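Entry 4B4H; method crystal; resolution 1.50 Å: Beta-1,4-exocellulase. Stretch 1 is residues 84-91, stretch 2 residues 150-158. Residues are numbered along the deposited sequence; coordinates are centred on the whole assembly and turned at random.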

# COMPACT_ATOMS: atom_id res chain seq x y z
N LEU A 84 9.22 6.26 8.97
CA LEU A 84 9.80 7.58 8.74
C LEU A 84 9.56 8.52 9.92
O LEU A 84 8.56 8.39 10.61
CB LEU A 84 9.20 8.24 7.49
CG LEU A 84 9.86 7.85 6.17
CD1 LEU A 84 9.06 8.46 5.03
CD2 LEU A 84 11.33 8.22 6.02
N PRO A 85 10.50 9.47 10.16
CA PRO A 85 10.19 10.48 11.17
C PRO A 85 8.99 11.31 10.75
O PRO A 85 8.83 11.60 9.55
CB PRO A 85 11.44 11.36 11.16
CG PRO A 85 12.04 11.18 9.80
CD PRO A 85 11.79 9.73 9.50
N GLY A 86 8.14 11.67 11.70
CA GLY A 86 6.93 12.43 11.41
C GLY A 86 5.99 11.67 10.49
O GLY A 86 5.34 12.26 9.63
N ARG A 87 5.91 10.36 10.71
CA ARG A 87 5.20 9.44 9.83
C ARG A 87 3.74 9.84 9.59
O ARG A 87 3.08 10.38 10.48
CB ARG A 87 5.24 8.03 10.44
CG ARG A 87 5.24 6.90 9.40
CD ARG A 87 5.37 5.55 10.09
NE ARG A 87 4.07 5.11 10.58
CZ ARG A 87 3.83 3.94 11.18
NH1 ARG A 87 4.80 3.05 11.35
NH2 ARG A 87 2.59 3.66 11.57
N ASP A 88 3.24 9.56 8.39
CA ASP A 88 1.82 9.75 8.11
C ASP A 88 1.40 11.20 8.41
O ASP A 88 0.42 11.43 9.11
CB ASP A 88 0.99 8.75 8.96
CG ASP A 88 1.42 7.29 8.76
OD1 ASP A 88 1.35 6.80 7.61
OD2 ASP A 88 1.79 6.59 9.74
N CYS A 89 2.12 12.17 7.84
CA CYS A 89 2.08 13.57 8.29
C CYS A 89 0.73 14.28 8.12
O CYS A 89 0.54 15.37 8.66
CB CYS A 89 3.18 14.40 7.62
SG CYS A 89 3.05 14.50 5.82
N ALA A 90 -0.19 13.67 7.37
CA ALA A 90 -1.52 14.26 7.16
C ALA A 90 -2.57 13.65 8.06
O ALA A 90 -3.69 14.16 8.14
CB ALA A 90 -1.95 14.13 5.70
N ALA A 91 -2.23 12.54 8.72
CA ALA A 91 -3.20 11.80 9.52
C ALA A 91 -3.54 12.54 10.81
O ALA A 91 -2.72 13.30 11.34
CB ALA A 91 -2.71 10.39 9.82
N GLY A 150 -4.26 20.81 4.05
CA GLY A 150 -2.83 20.92 4.36
C GLY A 150 -2.59 20.75 5.85
O GLY A 150 -3.42 21.15 6.67
N THR A 151 -1.47 20.13 6.20
CA THR A 151 -1.09 20.02 7.61
C THR A 151 0.27 20.66 7.88
O THR A 151 1.18 20.61 7.05
CB THR A 151 -1.06 18.55 8.09
OG1 THR A 151 -0.04 17.84 7.38
CG2 THR A 151 -2.42 17.86 7.87
N GLU A 152 0.41 21.23 9.08
CA GLU A 152 1.66 21.83 9.51
C GLU A 152 2.77 20.78 9.60
O GLU A 152 3.92 21.06 9.27
CB GLU A 152 1.47 22.58 10.83
CG GLU A 152 0.35 23.61 10.73
CD GLU A 152 0.53 24.83 11.61
OE1 GLU A 152 1.68 25.17 12.00
OE2 GLU A 152 -0.49 25.48 11.91
N LEU A 153 2.41 19.57 10.03
CA LEU A 153 3.36 18.46 9.99
C LEU A 153 3.92 18.16 8.60
O LEU A 153 5.14 18.02 8.46
CB LEU A 153 2.78 17.19 10.63
CG LEU A 153 3.76 16.02 10.80
CD1 LEU A 153 5.00 16.41 11.59
CD2 LEU A 153 3.07 14.83 11.45
N CYS A 154 3.06 18.04 7.58
CA CYS A 154 3.57 17.79 6.23
C CYS A 154 4.47 18.91 5.71
O CYS A 154 5.55 18.64 5.17
CB CYS A 154 2.46 17.50 5.23
SG CYS A 154 1.59 15.94 5.50
N ALA A 155 4.04 20.16 5.87
CA ALA A 155 4.85 21.31 5.49
C ALA A 155 6.25 21.24 6.14
O ALA A 155 7.27 21.45 5.47
CB ALA A 155 4.14 22.61 5.86
N TYR A 156 6.28 20.90 7.43
CA TYR A 156 7.53 20.74 8.17
C TYR A 156 8.46 19.64 7.61
O TYR A 156 9.68 19.83 7.51
CB TYR A 156 7.24 20.44 9.64
CG TYR A 156 8.43 20.57 10.56
CD1 TYR A 156 8.92 21.82 10.94
CD2 TYR A 156 9.06 19.44 11.09
CE1 TYR A 156 10.00 21.95 11.81
CE2 TYR A 156 10.14 19.55 11.96
CZ TYR A 156 10.60 20.81 12.31
OH TYR A 156 11.67 20.92 13.16
N MET A 157 7.88 18.48 7.29
CA MET A 157 8.65 17.37 6.72
C MET A 157 9.16 17.70 5.32
O MET A 157 10.25 17.27 4.93
CB MET A 157 7.81 16.08 6.75
CG MET A 157 7.37 15.59 8.14
SD MET A 157 8.69 15.62 9.41
CE MET A 157 9.93 14.60 8.64
N LYS A 158 8.41 18.52 4.58
CA LYS A 158 8.85 19.00 3.27
C LYS A 158 10.00 19.99 3.44
O LYS A 158 11.02 19.91 2.76
CB LYS A 158 7.71 19.65 2.49
CG LYS A 158 8.20 20.47 1.30
CD LYS A 158 7.08 21.24 0.62
CE LYS A 158 7.65 22.39 -0.18
NZ LYS A 158 6.66 23.47 -0.43

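A disulfide pins an irregular loop to the first turns of a helix, and one hydrogen bond and a small apolar patch support it. The bond joins Cys89 SG to Cys154 SG at 2.1 Å, with a chi3 of 96°, close to the relaxed value for a disulfide. Cys89 points toward the helix with a p rotamer. The CA-to-CB bond of Cys154 points sideways relative to the loop, and with chi1 in m its SG reaches Cys89. Both cysteines are buried, and Cys89 is the residue most covered by the other stretch.

Thr151 sits at the N-cap of the helix and does two jobs with one hydroxyl. Thr151 OG1 donates to Cys89 O at 2.8 Å. Thr151 OG1 also accepts from Cys154 N at 3.1 Å, capping an amide of the first turn, which has no preceding turn of helix to supply a carbonyl. The helix start and the loop carbonyl are thus tied through a single atom. The methyl of Thr151 is used as well: Thr151 CG2 lies 3.8 Å from Ala90 CA.

Apolar contacts flank the disulfide and extend along the helix to Pro85. Leu153 CG is 3.6 Å from Cys89 CB. Met157, one helical turn after Leu153, also points toward the loop. Met157 CE lies 4.2 Å from Pro85 CG and 3.3 Å from Pro85 O. The small side chain of Ala90 fits beside the bridge, with Ala90 CB 4.0 Å from Cys154 SG.

Gly86 suits its place for two reasons. Its phi is positive, at 62°, within the type II turn from Leu84 to Arg87. A CB on Gly86 would also point toward the helix and fall 2.7 Å from Met157 SD, a clash.

Arg87 and Asp88 point away from the helix. They pair with each other in a salt bridge, Arg87 NE to Asp88 OD2 at 2.8 Å. Together the two stretches bury 366 Å².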